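Local coordinates for sugar ABC transporter, sugar-binding protein (Streptococcus pneumoniae, PDB 2HEU) that probably binds a sugar, as the extracellular solute-binding component of an ABC transporter, and hands it to the membrane permease for uptake, at residues 91-101 and 294-302; 165-176 and 228-239. All coordinates share one frame; numbering follows the deposited sequence.

Interaction 1: residues 91-101 and 294-302; sequences GVFEDLSNKDY and LAWSISATT
Two backbone hydrogen bonds flank the bridged pair Phe93 and Ser299, a single beta bridge. Glu94 N gives its proton to Ile298 O (2.8 Å), and Ala300 N returns one to Val92 O at 2.9 Å, nearly straight at 173°. Between them Phe93 CA adds a CA-H...O contact to Ile298 O.

Phe93 carries the aromatic part. Ser297 CB lies over one face of its ring in a CH-pi contact, 3.9 Å from the centroid, while Val92 CG1 covers the opposite face and Ile298 O sits at the edge. The Ser297 hydroxyl is held by Tyr120 and Asn121.

Ile298 CD1 packs against Leu96 CD2 at 3.9 Å, and Tyr101, pointing the other way to Ile298, brings OH to 3.6 Å from the same methyl. Glu94 runs alongside, CG anti to the backbone N (chi1 -174°), its extended chain bringing OE1 beside Ile298 CG2.

Within its own loop, Lys99 NZ holds the Glu94 carboxylate by a salt bridge to OE2 (2.8 Å) from above its plane. One water, 2.8 Å from both Glu94 OE1 and Ser299 O, links the segments.

The loop leaving helix 82-89 through a Schellman motif at Gly91 is thus tied to residues 298-300, on the segment carrying strand 295-298, in the mixed-sheet lobe of a periplasmic-binding-protein fold.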
loop_
_atom_site.group_PDB
_atom_site.type_symbol
_atom_site.label_atom_id
_atom_site.label_comp_id
_atom_site.label_asym_id
_atom_site.label_seq_id
_atom_site.Cartn_x
_atom_site.Cartn_y
_atom_site.Cartn_z
ATOM N N GLY A 91 -24.937 -2.339 3.487
ATOM C CA GLY A 91 -25.325 -3.690 3.644
ATOM C C GLY A 91 -24.959 -4.615 2.520
ATOM O O GLY A 91 -25.464 -5.737 2.532
ATOM N N VAL A 92 -24.054 -4.237 1.633
ATOM C CA VAL A 92 -23.695 -5.047 0.493
ATOM C C VAL A 92 -22.928 -6.313 0.942
ATOM O O VAL A 92 -22.993 -7.348 0.299
ATOM C CB VAL A 92 -22.859 -4.238 -0.493
ATOM C CG1 VAL A 92 -22.205 -5.073 -1.576
ATOM C CG2 VAL A 92 -23.703 -3.073 -1.021
ATOM N N PHE A 93 -22.184 -6.225 2.065
ATOM C CA PHE A 93 -21.251 -7.267 2.503
ATOM C C PHE A 93 -21.572 -7.886 3.853
ATOM O O PHE A 93 -22.117 -7.212 4.741
ATOM C CB PHE A 93 -19.785 -6.706 2.547
ATOM C CG PHE A 93 -19.283 -6.248 1.230
ATOM C CD1 PHE A 93 -19.184 -7.132 0.168
ATOM C CD2 PHE A 93 -18.818 -4.932 1.076
ATOM C CE1 PHE A 93 -18.662 -6.773 -1.047
ATOM C CE2 PHE A 93 -18.363 -4.535 -0.191
ATOM C CZ PHE A 93 -18.261 -5.449 -1.225
ATOM N N GLU A 94 -21.313 -9.199 3.958
ATOM C CA GLU A 94 -21.522 -9.911 5.199
ATOM C C GLU A 94 -20.616 -9.348 6.296
ATOM O O GLU A 94 -19.448 -9.081 6.078
ATOM C CB GLU A 94 -21.230 -11.379 4.989
ATOM C CG GLU A 94 -21.561 -12.226 6.218
ATOM C CD GLU A 94 -21.381 -13.685 6.047
ATOM O OE1 GLU A 94 -21.020 -14.176 4.995
ATOM O OE2 GLU A 94 -21.656 -14.419 7.064
ATOM N N ASP A 95 -21.142 -9.180 7.495
ATOM C CA ASP A 95 -20.428 -8.828 8.659
ATOM C C ASP A 95 -19.613 -10.040 9.089
ATOM O O ASP A 95 -20.080 -11.122 9.444
ATOM C CB ASP A 95 -21.420 -8.361 9.786
ATOM C CG ASP A 95 -20.745 -8.048 11.106
ATOM O OD1 ASP A 95 -19.504 -8.025 11.189
ATOM O OD2 ASP A 95 -21.512 -7.765 12.065
ATOM N N LEU A 96 -18.297 -9.866 9.011
ATOM C CA LEU A 96 -17.312 -10.886 9.368
ATOM C C LEU A 96 -16.790 -10.837 10.796
ATOM O O LEU A 96 -15.905 -11.628 11.176
ATOM C CB LEU A 96 -16.144 -10.908 8.405
ATOM C CG LEU A 96 -16.530 -10.878 6.891
ATOM C CD1 LEU A 96 -15.234 -10.906 6.061
ATOM C CD2 LEU A 96 -17.386 -12.047 6.466
ATOM N N SER A 97 -17.256 -9.868 11.591
ATOM C CA SER A 97 -16.639 -9.581 12.905
ATOM C C SER A 97 -16.506 -10.738 13.825
ATOM O O SER A 97 -15.464 -10.802 14.528
ATOM C CB SER A 97 -17.496 -8.510 13.640
ATOM O OG SER A 97 -17.655 -7.347 12.852
ATOM N N ASN A 98 -17.453 -11.683 13.770
ATOM C CA ASN A 98 -17.546 -12.782 14.713
ATOM C C ASN A 98 -17.073 -14.102 14.100
ATOM O O ASN A 98 -17.190 -15.106 14.770
ATOM C CB ASN A 98 -18.983 -12.844 15.245
ATOM C CG ASN A 98 -19.442 -11.517 15.752
ATOM O OD1 ASN A 98 -18.813 -10.926 16.632
ATOM N ND2 ASN A 98 -20.452 -10.971 15.127
ATOM N N LYS A 99 -16.448 -14.117 12.943
ATOM C CA LYS A 99 -15.965 -15.330 12.284
ATOM C C LYS A 99 -14.775 -15.779 13.014
ATOM O O LYS A 99 -13.836 -15.005 13.256
ATOM C CB LYS A 99 -15.626 -15.048 10.848
ATOM C CG LYS A 99 -16.717 -14.576 9.952
ATOM C CD LYS A 99 -17.837 -15.541 9.732
ATOM C CE LYS A 99 -18.787 -14.975 8.688
ATOM N NZ LYS A 99 -19.932 -15.948 8.579
ATOM N N ASP A 100 -14.712 -17.045 13.332
ATOM C CA ASP A 100 -13.537 -17.571 13.992
ATOM C C ASP A 100 -12.272 -17.364 13.137
ATOM O O ASP A 100 -11.189 -17.090 13.703
ATOM C CB ASP A 100 -13.716 -19.035 14.398
ATOM C CG ASP A 100 -14.759 -19.240 15.531
ATOM O OD1 ASP A 100 -15.201 -18.308 16.222
ATOM O OD2 ASP A 100 -15.107 -20.390 15.699
ATOM N N TYR A 101 -12.384 -17.492 11.837
ATOM C CA TYR A 101 -11.222 -17.393 10.993
ATOM C C TYR A 101 -10.627 -15.974 11.010
ATOM O O TYR A 101 -9.458 -15.790 10.671
ATOM C CB TYR A 101 -11.539 -17.834 9.528
ATOM C CG TYR A 101 -12.597 -17.126 8.754
ATOM C CD1 TYR A 101 -13.765 -17.803 8.445
ATOM C CD2 TYR A 101 -12.463 -15.831 8.328
ATOM C CE1 TYR A 101 -14.760 -17.200 7.786
ATOM C CE2 TYR A 101 -13.416 -15.195 7.575
ATOM C CZ TYR A 101 -14.595 -15.910 7.258
ATOM O OH TYR A 101 -15.543 -15.251 6.517
ATOM N N LEU A 294 -4.356 -8.222 -1.318
ATOM C CA LEU A 294 -5.260 -9.402 -1.334
ATOM C C LEU A 294 -6.152 -9.300 -0.146
ATOM O O LEU A 294 -5.690 -9.436 1.007
ATOM C CB LEU A 294 -4.435 -10.688 -1.345
ATOM C CG LEU A 294 -5.335 -11.941 -1.665
ATOM C CD1 LEU A 294 -5.672 -12.014 -3.166
ATOM C CD2 LEU A 294 -4.680 -13.218 -1.175
ATOM N N ALA A 295 -7.408 -8.948 -0.379
ATOM C CA ALA A 295 -8.306 -8.479 0.689
ATOM C C ALA A 295 -9.694 -8.796 0.187
ATOM O O ALA A 295 -10.092 -8.338 -0.860
ATOM C CB ALA A 295 -8.120 -7.007 0.971
ATOM N N TRP A 296 -10.417 -9.638 0.957
ATOM C CA TRP A 296 -11.693 -10.203 0.485
ATOM C C TRP A 296 -12.841 -9.876 1.386
ATOM O O TRP A 296 -12.761 -9.896 2.615
ATOM C CB TRP A 296 -11.624 -11.729 0.359
ATOM C CG TRP A 296 -10.644 -12.291 -0.607
ATOM C CD1 TRP A 296 -9.878 -11.592 -1.532
ATOM C CD2 TRP A 296 -10.237 -13.647 -0.772
ATOM N NE1 TRP A 296 -9.088 -12.445 -2.226
ATOM C CE2 TRP A 296 -9.313 -13.743 -1.817
ATOM C CE3 TRP A 296 -10.674 -14.831 -0.138
ATOM C CZ2 TRP A 296 -8.750 -14.957 -2.243
ATOM C CZ3 TRP A 296 -10.129 -16.018 -0.575
ATOM C CH2 TRP A 296 -9.185 -16.072 -1.601
ATOM N N SER A 297 -13.978 -9.644 0.719
ATOM C CA SER A 297 -15.298 -9.466 1.344
ATOM C C SER A 297 -16.296 -10.485 0.742
ATOM O O SER A 297 -16.026 -11.017 -0.353
ATOM C CB SER A 297 -15.791 -8.046 1.126
ATOM O OG SER A 297 -14.946 -7.089 1.754
ATOM N N ILE A 298 -17.355 -10.752 1.465
ATOM C CA ILE A 298 -18.366 -11.732 1.025
ATOM C C ILE A 298 -19.640 -11.010 0.792
ATOM O O ILE A 298 -20.084 -10.203 1.608
ATOM C CB ILE A 298 -18.547 -12.826 2.079
ATOM C CG1 ILE A 298 -17.234 -13.559 2.382
ATOM C CG2 ILE A 298 -19.652 -13.806 1.650
ATOM C CD1 ILE A 298 -17.377 -14.588 3.483
ATOM N N SER A 299 -20.312 -11.270 -0.344
ATOM C CA SER A 299 -21.639 -10.684 -0.539
ATOM C C SER A 299 -22.605 -11.085 0.576
ATOM O O SER A 299 -22.764 -12.258 0.907
ATOM C CB SER A 299 -22.213 -11.202 -1.861
ATOM O OG SER A 299 -23.543 -10.723 -2.008
ATOM N N ALA A 300 -23.348 -10.092 1.075
ATOM C CA ALA A 300 -24.420 -10.303 2.019
ATOM C C ALA A 300 -25.628 -11.022 1.450
ATOM O O ALA A 300 -26.488 -11.459 2.175
ATOM C CB ALA A 300 -24.901 -9.010 2.600
ATOM N N THR A 301 -25.658 -11.126 0.128
ATOM C CA THR A 301 -26.786 -11.723 -0.574
ATOM C C THR A 301 -26.407 -12.928 -1.379
ATOM O O THR A 301 -27.211 -13.398 -2.184
ATOM C CB THR A 301 -27.475 -10.663 -1.431
ATOM O OG1 THR A 301 -26.578 -10.119 -2.371
ATOM C CG2 THR A 301 -28.153 -9.560 -0.619
ATOM N N THR A 302 -25.241 -13.490 -1.162
ATOM C CA THR A 302 -24.904 -14.725 -1.820
ATOM C C THR A 302 -25.953 -15.777 -1.503
ATOM O O THR A 302 -26.408 -15.941 -0.346
ATOM C CB THR A 302 -23.464 -15.268 -1.429
ATOM O OG1 THR A 302 -23.244 -16.485 -2.095
ATOM C CG2 THR A 302 -23.233 -15.464 0.010
HETATM O O HOH W 1 -25.255 -7.738 -1.356
HETATM O O HOH W 2 -17.765 -9.292 3.879
HETATM O O HOH W 3 -23.134 -13.909 3.182
#

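Interaction 2: residues 165-176 and 228-239; sequences TPFGIAGADAWT and GSKQKNWEGAGY
A glutamine amide paired two-pronged with the backbone N and O of one residue, and an aspartate that accepts from the first N-H of helix 239-247 in the other segment, mark this loop-to-loop contact beside strand 253-257 in one lobe of the solute-binding-protein fold. Gln231 grips both backbone polar atoms of Ile169: Ile169 N donates to Gln231 OE1 (2.9 Å, 166°), and Gln231 NE2 donates to Ile169 O at 3.0 Å, from above that carbonyl's plane. The chain bends at chi2 (-77°) to turn the amide back against residues 168-169, and the two bonds together fix its rotation.

Next to it, Phe167 N donates to Ser229 O nearly along the C=O axis, with Pro166 CB and CD against the same oxygen. Ile169 fills the middle: CG1 touches the aliphatic Lys230 CD, and CG2 lies 3.8 Å from Trp234 CE3. The Trp234 indole is sandwiched between Lys230 CE and Glu235 CG, while the ammonium of Lys230 reaches Leu224 O.

Further on, Trp234 O accepts from Gly171 N and Ala237 N, which approach from opposite faces of its plane. Gly171 CA lies 3.4 Å from Glu235 O in a CA-H...O contact. Ala172 N bonds Ala237 O at 2.9 Å.

The Tyr239 ring receives Trp175 CH2 over one face, 3.6 Å from Tyr239 CD1, with the ring planes at 49°. At the first turn of helix 239-247, Asp173 OD2 accepts from Tyr239 N at 2.8 Å through its anti lone pair.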
loop_
_atom_site.group_PDB
_atom_site.type_symbol
_atom_site.label_atom_id
_atom_site.label_comp_id
_atom_site.label_asym_id
_atom_site.label_seq_id
_atom_site.Cartn_x
_atom_site.Cartn_y
_atom_site.Cartn_z
ATOM N N THR A 165 24.687 9.504 -7.383
ATOM C CA THR A 165 23.351 10.093 -7.402
ATOM C C THR A 165 22.498 9.437 -6.347
ATOM O O THR A 165 22.217 8.252 -6.431
ATOM C CB THR A 165 22.697 9.935 -8.762
ATOM O OG1 THR A 165 23.516 10.506 -9.771
ATOM C CG2 THR A 165 21.315 10.603 -8.770
ATOM N N PRO A 166 22.028 10.215 -5.360
ATOM C CA PRO A 166 21.228 9.622 -4.277
ATOM C C PRO A 166 19.940 8.954 -4.782
ATOM O O PRO A 166 19.683 7.825 -4.410
ATOM C CB PRO A 166 20.940 10.822 -3.346
ATOM C CG PRO A 166 22.085 11.736 -3.554
ATOM C CD PRO A 166 22.449 11.590 -5.003
ATOM N N PHE A 167 19.135 9.705 -5.561
ATOM C CA PHE A 167 17.815 9.245 -5.879
ATOM C C PHE A 167 17.519 9.171 -7.346
ATOM O O PHE A 167 17.890 10.031 -8.124
ATOM C CB PHE A 167 16.703 10.230 -5.328
ATOM C CG PHE A 167 16.722 10.378 -3.808
ATOM C CD1 PHE A 167 16.366 9.339 -2.962
ATOM C CD2 PHE A 167 17.035 11.619 -3.279
ATOM C CE1 PHE A 167 16.316 9.534 -1.597
ATOM C CE2 PHE A 167 16.979 11.789 -1.870
ATOM C CZ PHE A 167 16.626 10.773 -1.067
ATOM N N GLY A 168 16.704 8.166 -7.700
ATOM C CA GLY A 168 15.892 8.207 -8.923
ATOM C C GLY A 168 14.493 8.693 -8.578
ATOM O O GLY A 168 13.796 8.064 -7.811
ATOM N N ILE A 169 14.099 9.818 -9.134
ATOM C CA ILE A 169 12.782 10.417 -8.926
ATOM C C ILE A 169 12.094 10.498 -10.303
ATOM O O ILE A 169 12.668 10.986 -11.279
ATOM C CB ILE A 169 12.834 11.807 -8.275
ATOM C CG1 ILE A 169 13.523 11.724 -6.904
ATOM C CG2 ILE A 169 11.478 12.417 -8.149
ATOM C CD1 ILE A 169 12.823 10.904 -5.840
ATOM N N ALA A 170 10.883 10.001 -10.329
ATOM C CA ALA A 170 10.098 9.940 -11.568
ATOM C C ALA A 170 9.264 11.259 -11.672
ATOM O O ALA A 170 8.092 11.262 -11.325
ATOM C CB ALA A 170 9.174 8.716 -11.584
ATOM N N GLY A 171 9.889 12.323 -12.167
ATOM C CA GLY A 171 9.220 13.595 -12.234
ATOM C C GLY A 171 7.904 13.617 -13.012
ATOM O O GLY A 171 7.052 14.471 -12.722
ATOM N N ALA A 172 7.778 12.719 -13.982
ATOM C CA ALA A 172 6.546 12.645 -14.776
ATOM C C ALA A 172 5.452 11.814 -14.085
ATOM O O ALA A 172 4.311 11.867 -14.558
ATOM C CB ALA A 172 6.830 12.058 -16.144
ATOM N N ASP A 173 5.736 11.035 -12.996
ATOM C CA ASP A 173 4.797 10.192 -12.367
ATOM C C ASP A 173 4.711 10.559 -10.877
ATOM O O ASP A 173 5.329 9.941 -9.994
ATOM C CB ASP A 173 5.186 8.716 -12.530
ATOM C CG ASP A 173 4.899 8.172 -13.904
ATOM O OD1 ASP A 173 3.818 8.522 -14.421
ATOM O OD2 ASP A 173 5.562 7.360 -14.434
ATOM N N ALA A 174 3.932 11.587 -10.631
ATOM C CA ALA A 174 3.798 12.170 -9.275
ATOM C C ALA A 174 3.338 11.159 -8.240
ATOM O O ALA A 174 3.706 11.284 -7.069
ATOM C CB ALA A 174 2.810 13.346 -9.354
ATOM N N TRP A 175 2.509 10.173 -8.655
ATOM C CA TRP A 175 2.015 9.177 -7.687
ATOM C C TRP A 175 3.138 8.525 -6.939
ATOM O O TRP A 175 2.943 8.037 -5.811
ATOM C CB TRP A 175 1.159 8.125 -8.382
ATOM C CG TRP A 175 1.864 7.269 -9.378
ATOM C CD1 TRP A 175 1.900 7.399 -10.745
ATOM C CD2 TRP A 175 2.618 6.090 -9.099
ATOM N NE1 TRP A 175 2.610 6.353 -11.313
ATOM C CE2 TRP A 175 3.071 5.568 -10.304
ATOM C CE3 TRP A 175 2.971 5.410 -7.926
ATOM C CZ2 TRP A 175 3.857 4.344 -10.404
ATOM C CZ3 TRP A 175 3.755 4.273 -8.019
ATOM C CH2 TRP A 175 4.173 3.782 -9.252
ATOM N N THR A 176 4.328 8.402 -7.517
ATOM C CA THR A 176 5.412 7.740 -6.880
ATOM C C THR A 176 5.812 8.319 -5.509
ATOM O O THR A 176 6.408 7.600 -4.715
ATOM C CB THR A 176 6.688 7.642 -7.788
ATOM O OG1 THR A 176 7.151 8.962 -8.057
ATOM C CG2 THR A 176 6.431 6.861 -9.081
ATOM N N GLY A 228 21.971 18.209 -6.506
ATOM C CA GLY A 228 22.597 17.030 -7.029
ATOM C C GLY A 228 21.973 15.713 -6.539
ATOM O O GLY A 228 22.504 14.654 -6.789
ATOM N N SER A 229 20.828 15.789 -5.862
ATOM C CA SER A 229 20.217 14.608 -5.282
ATOM C C SER A 229 19.504 13.685 -6.269
ATOM O O SER A 229 19.251 12.532 -5.893
ATOM C CB SER A 229 19.283 14.989 -4.200
ATOM O OG SER A 229 18.207 15.798 -4.636
ATOM N N LYS A 230 19.175 14.168 -7.474
ATOM C CA LYS A 230 18.373 13.413 -8.418
ATOM C C LYS A 230 19.097 13.194 -9.718
ATOM O O LYS A 230 20.106 13.849 -10.018
ATOM C CB LYS A 230 17.038 14.113 -8.666
ATOM C CG LYS A 230 16.213 14.253 -7.375
ATOM C CD LYS A 230 14.986 15.087 -7.533
ATOM C CE LYS A 230 15.251 16.583 -7.819
ATOM N NZ LYS A 230 16.169 17.161 -6.781
ATOM N N GLN A 231 18.639 12.232 -10.478
ATOM C CA GLN A 231 19.295 11.879 -11.727
ATOM C C GLN A 231 19.058 12.915 -12.818
ATOM O O GLN A 231 18.119 13.702 -12.819
ATOM C CB GLN A 231 18.846 10.475 -12.195
ATOM C CG GLN A 231 17.513 10.376 -12.922
ATOM C CD GLN A 231 16.249 10.440 -12.068
ATOM O OE1 GLN A 231 16.258 10.807 -10.872
ATOM N NE2 GLN A 231 15.105 10.069 -12.671
ATOM N N LYS A 232 19.947 12.893 -13.804
ATOM C CA LYS A 232 19.796 13.733 -14.937
ATOM C C LYS A 232 18.493 13.470 -15.648
ATOM O O LYS A 232 18.066 12.360 -15.814
ATOM C CB LYS A 232 20.969 13.426 -15.948
ATOM C CG LYS A 232 20.956 13.961 -17.271
ATOM C CD LYS A 232 22.265 13.682 -18.043
ATOM C CE LYS A 232 22.377 12.394 -18.730
ATOM N NZ LYS A 232 23.607 12.452 -19.609
ATOM N N ASN A 233 17.836 14.553 -16.060
ATOM C CA ASN A 233 16.560 14.471 -16.764
ATOM C C ASN A 233 15.474 13.799 -15.950
ATOM O O ASN A 233 14.514 13.248 -16.494
ATOM C CB ASN A 233 16.697 13.890 -18.158
ATOM C CG ASN A 233 17.640 14.697 -19.019
ATOM O OD1 ASN A 233 18.401 14.043 -19.815
ATOM N ND2 ASN A 233 17.597 15.958 -18.954
ATOM N N TRP A 234 15.532 13.957 -14.608
ATOM C CA TRP A 234 14.508 13.397 -13.766
ATOM C C TRP A 234 13.145 14.070 -13.991
ATOM O O TRP A 234 12.119 13.437 -13.733
ATOM C CB TRP A 234 14.897 13.523 -12.281
ATOM C CG TRP A 234 14.796 14.941 -11.767
ATOM C CD1 TRP A 234 15.757 15.917 -11.832
ATOM C CD2 TRP A 234 13.674 15.536 -11.154
ATOM N NE1 TRP A 234 15.250 17.088 -11.291
ATOM C CE2 TRP A 234 13.978 16.869 -10.873
ATOM C CE3 TRP A 234 12.430 15.035 -10.799
ATOM C CZ2 TRP A 234 13.072 17.750 -10.240
ATOM C CZ3 TRP A 234 11.510 15.872 -10.191
ATOM C CH2 TRP A 234 11.874 17.188 -9.928
ATOM N N GLU A 235 13.118 15.306 -14.456
ATOM C CA GLU A 235 11.881 16.062 -14.502
ATOM C C GLU A 235 10.859 15.374 -15.340
ATOM O O GLU A 235 9.671 15.436 -15.040
ATOM C CB GLU A 235 12.137 17.501 -14.984
ATOM C CG GLU A 235 13.056 18.345 -14.159
ATOM C CD GLU A 235 14.560 18.251 -14.461
ATOM O OE1 GLU A 235 15.014 17.306 -15.109
ATOM O OE2 GLU A 235 15.285 19.218 -14.018
ATOM N N GLY A 236 11.304 14.726 -16.419
ATOM C CA GLY A 236 10.455 14.021 -17.372
ATOM C C GLY A 236 10.494 12.484 -17.225
ATOM O O GLY A 236 9.915 11.773 -18.057
ATOM N N ALA A 237 11.107 11.988 -16.144
ATOM C CA ALA A 237 11.287 10.552 -16.011
ATOM C C ALA A 237 10.024 9.896 -15.490
ATOM O O ALA A 237 9.319 10.402 -14.608
ATOM C CB ALA A 237 12.420 10.301 -15.056
ATOM N N GLY A 238 9.738 8.702 -16.019
ATOM C CA GLY A 238 8.647 7.903 -15.576
ATOM C C GLY A 238 9.090 6.820 -14.594
ATOM O O GLY A 238 10.258 6.565 -14.314
ATOM N N TYR A 239 8.082 6.137 -14.079
ATOM C CA TYR A 239 8.302 4.979 -13.162
ATOM C C TYR A 239 9.284 4.029 -13.734
ATOM O O TYR A 239 10.246 3.625 -13.027
ATOM C CB TYR A 239 6.966 4.330 -12.870
ATOM C CG TYR A 239 7.007 3.097 -12.042
ATOM C CD1 TYR A 239 7.446 3.140 -10.710
ATOM C CD2 TYR A 239 6.652 1.932 -12.541
ATOM C CE1 TYR A 239 7.425 1.965 -9.926
ATOM C CE2 TYR A 239 6.627 0.757 -11.772
ATOM C CZ TYR A 239 7.018 0.803 -10.467
ATOM O OH TYR A 239 6.980 -0.324 -9.645
HETATM O O HOH W 4 22.686 13.249 -10.815
#

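How the interactions relate
Interactions 1 and 2 lie on opposite sides of the chain's centre, their centres about 41 Å apart and their nearest atoms about 16 Å, so they do not touch. Interaction 1 belongs to the part built on the mixed sheet that contains strands 295-298 and 122-123; interaction 2 borders the antiparallel sheet through strand 253-257. Along the chain, residues 165-176 and 228-239 both fall between 91-101 and 294-302, nesting interaction 2 within the loop that interaction 1 closes. This order is consistent with a chain that leaves one lobe, builds part of the other and returns, as in two-lobed solute-binding proteins, in which sugar is generally held between the lobes.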